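Local structure of peroxiredoxin (Clostridioides difficile, 6TSB) at the interface of chains A and B. The protein is a bifunctional peroxiredoxin-chitinase of the spore coat, represented here by its family 18 glycoside hydrolase domain, which hydrolyses chitin. Residues are numbered along the deposited sequence; one frame, centred on the assembly and turned at random. Chains: chain A/B, Peroxiredoxin.

The interface of chains A and B. Residues chain A 220-225, 228, 230; chain B 290, 293, 295, 297, 304, 307.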
loop_
_atom_site.group_PDB
_atom_site.type_symbol
_atom_site.label_atom_id
_atom_site.label_comp_id
_atom_site.label_asym_id
_atom_site.label_seq_id
_atom_site.Cartn_x
_atom_site.Cartn_y
_atom_site.Cartn_z
ATOM N N LYS A 220 18.554 2.375 -7.427
ATOM C CA LYS A 220 17.976 3.621 -6.872
ATOM C C LYS A 220 16.727 3.944 -7.698
ATOM O O LYS A 220 16.466 3.185 -8.662
ATOM C CB LYS A 220 19.014 4.745 -6.927
ATOM C CG LYS A 220 20.415 4.404 -6.429
ATOM C CD LYS A 220 20.498 4.032 -4.961
ATOM C CE LYS A 220 21.634 4.715 -4.225
ATOM N NZ LYS A 220 21.159 5.936 -3.532
ATOM N N HIS A 221 16.006 5.015 -7.349
ATOM C CA HIS A 221 14.846 5.535 -8.120
ATOM C C HIS A 221 15.306 6.164 -9.437
ATOM O O HIS A 221 16.382 6.834 -9.460
ATOM C CB HIS A 221 14.051 6.588 -7.350
ATOM C CG HIS A 221 13.640 6.141 -5.998
ATOM N ND1 HIS A 221 12.910 4.992 -5.807
ATOM C CD2 HIS A 221 13.844 6.686 -4.779
ATOM C CE1 HIS A 221 12.672 4.845 -4.524
ATOM N NE2 HIS A 221 13.229 5.880 -3.870
ATOM N N GLN A 222 14.484 5.962 -10.473
ATOM C CA GLN A 222 14.672 6.466 -11.858
ATOM C C GLN A 222 13.967 7.822 -12.016
ATOM O O GLN A 222 14.406 8.559 -12.908
ATOM C CB GLN A 222 14.162 5.442 -12.884
ATOM C CG GLN A 222 12.638 5.386 -13.031
ATOM C CD GLN A 222 12.193 5.060 -14.444
ATOM O OE1 GLN A 222 12.806 5.482 -15.419
ATOM N NE2 GLN A 222 11.099 4.325 -14.583
ATOM N N ALA A 223 12.928 8.120 -11.214
ATOM C CA ALA A 223 12.019 9.290 -11.372
ATOM C C ALA A 223 11.542 9.856 -10.007
ATOM O O ALA A 223 10.386 10.364 -9.907
ATOM C CB ALA A 223 10.854 8.899 -12.241
ATOM N N ASN A 224 12.418 9.862 -8.998
ATOM C CA ASN A 224 12.110 10.415 -7.651
ATOM C C ASN A 224 11.632 11.862 -7.803
ATOM O O ASN A 224 12.302 12.644 -8.501
ATOM C CB ASN A 224 13.284 10.231 -6.693
ATOM C CG ASN A 224 14.592 10.805 -7.193
ATOM O OD1 ASN A 224 15.348 10.141 -7.925
ATOM N ND2 ASN A 224 14.907 12.006 -6.722
ATOM N N LEU A 225 10.483 12.214 -7.227
ATOM C CA LEU A 225 9.988 13.610 -7.354
ATOM C C LEU A 225 10.872 14.515 -6.466
ATOM O O LEU A 225 11.303 15.575 -6.966
ATOM C CB LEU A 225 8.507 13.680 -7.003
ATOM C CG LEU A 225 7.894 15.076 -7.027
ATOM C CD1 LEU A 225 8.062 15.740 -8.390
ATOM C CD2 LEU A 225 6.423 15.046 -6.624
ATOM N N SER A 228 15.945 11.571 -1.534
ATOM C CA SER A 228 15.854 10.549 -0.452
ATOM C C SER A 228 17.166 9.744 -0.393
ATOM O O SER A 228 18.115 10.070 -1.158
ATOM C CB SER A 228 14.678 9.626 -0.676
ATOM O OG SER A 228 15.076 8.482 -1.433
ATOM N N LEU A 230 17.340 6.682 -1.412
ATOM C CA LEU A 230 17.236 5.688 -2.510
ATOM C C LEU A 230 17.272 6.372 -3.884
ATOM O O LEU A 230 16.953 5.705 -4.872
ATOM C CB LEU A 230 15.940 4.906 -2.289
ATOM C CG LEU A 230 15.897 4.115 -0.982
ATOM C CD1 LEU A 230 14.496 3.567 -0.723
ATOM C CD2 LEU A 230 16.944 3.001 -1.001
ATOM N N ASP B 290 8.913 4.999 -0.857
ATOM C CA ASP B 290 9.771 6.100 -0.357
ATOM C C ASP B 290 8.869 7.325 -0.221
ATOM O O ASP B 290 8.462 7.869 -1.253
ATOM C CB ASP B 290 10.964 6.283 -1.288
ATOM C CG ASP B 290 12.126 7.041 -0.685
ATOM O OD1 ASP B 290 11.876 7.888 0.218
ATOM O OD2 ASP B 290 13.279 6.771 -1.129
ATOM N N ALA B 293 11.120 10.546 -1.171
ATOM C CA ALA B 293 11.215 10.491 -2.655
ATOM C C ALA B 293 9.843 10.643 -3.320
ATOM O O ALA B 293 9.805 11.255 -4.402
ATOM C CB ALA B 293 11.877 9.208 -3.081
ATOM N N VAL B 295 7.796 8.175 -4.463
ATOM C CA VAL B 295 7.670 7.193 -5.582
ATOM C C VAL B 295 7.637 5.753 -5.059
ATOM O O VAL B 295 8.289 5.434 -4.062
ATOM C CB VAL B 295 8.821 7.350 -6.590
ATOM C CG1 VAL B 295 8.679 8.654 -7.349
ATOM C CG2 VAL B 295 10.199 7.217 -5.945
ATOM N N TYR B 297 8.418 1.512 -5.268
ATOM C CA TYR B 297 9.501 0.602 -5.700
ATOM C C TYR B 297 9.179 -0.813 -5.218
ATOM O O TYR B 297 8.221 -0.977 -4.446
ATOM C CB TYR B 297 10.855 1.130 -5.213
ATOM C CG TYR B 297 11.151 1.076 -3.731
ATOM C CD1 TYR B 297 10.541 1.932 -2.820
ATOM C CD2 TYR B 297 12.126 0.211 -3.247
ATOM C CE1 TYR B 297 10.867 1.896 -1.465
ATOM C CE2 TYR B 297 12.460 0.160 -1.902
ATOM C CZ TYR B 297 11.834 1.007 -1.002
ATOM O OH TYR B 297 12.195 0.932 0.323
ATOM N N PHE B 304 16.592 -3.832 -3.389
ATOM C CA PHE B 304 15.807 -2.933 -4.278
ATOM C C PHE B 304 15.863 -3.509 -5.706
ATOM O O PHE B 304 16.987 -3.789 -6.209
ATOM C CB PHE B 304 16.369 -1.511 -4.157
ATOM C CG PHE B 304 15.674 -0.434 -4.955
ATOM C CD1 PHE B 304 15.800 -0.365 -6.338
ATOM C CD2 PHE B 304 14.946 0.554 -4.317
ATOM C CE1 PHE B 304 15.183 0.643 -7.061
ATOM C CE2 PHE B 304 14.320 1.554 -5.046
ATOM C CZ PHE B 304 14.434 1.596 -6.417
ATOM N N SER B 307 12.027 0.331 -9.933
ATOM C CA SER B 307 11.554 1.736 -9.808
ATOM C C SER B 307 10.522 2.035 -10.905
ATOM O O SER B 307 10.847 1.900 -12.090
ATOM C CB SER B 307 12.718 2.702 -9.886
ATOM O OG SER B 307 12.291 4.059 -9.743
HETATM O O HOH W 1 10.913 4.549 -7.653
HETATM O O HOH W 2 11.184 6.798 -9.475
#
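This is a loop-on-sheet patch of a two-fold symmetric homodimer interface, and it helps join two copies of the chitinase domain. Loop residues 220-230 of chain A meet strands 286-290, 295-300 and 303-307 of chain B. A:His221 is the main plug. Its CG lies anti to the carbonyl carbon (chi1 -53°), and the imidazole reaches in among the chain B side chains. NE2 points in the ring plane at carboxylate oxygen OD2 of B:Asp290, a nearly straight hydrogen bond of 2.9 Å. The hydroxyl OG of A:Ser228 donates to the same OD2, so two donors grip this oxygen, both from above the carboxylate plane. The carboxylate may favour a protonated imidazole. Backbone N of A:Leu230 donates to OG of A:Ser228 at 2.9 Å and fixes the hydroxyl. On chain B, backbone N of B:Ala293 holds the other oxygen, OD1 of B:Asp290, at 3.1 Å. Methyl CG2 of B:Val295 sits over the centre of one imidazole face. On the opposite face the edge of the B:Phe304 ring comes in toward the CE1 side of the imidazole, CE2 3.7 Å from CE1 of A:His221, with the planes 66° apart. CD1 of A:Leu230 touches the phenol end of B:Tyr297, 3.7 Å from CZ. OG of B:Ser307, anti to its backbone N, accepts from backbone N of A:Gln222 at 3.0 Å. Water 1 links this hydroxyl to ND1 of A:His221, 2.8 Å from that nitrogen. Water 2 links it to backbone N of A:Ala223. Both imidazole nitrogens are thus engaged, which fixes the ring's rotation. The structure alone does not establish whether this dimer forms in the spore coat; in the crystal, the patch and its twin hold the two chitinase domains together.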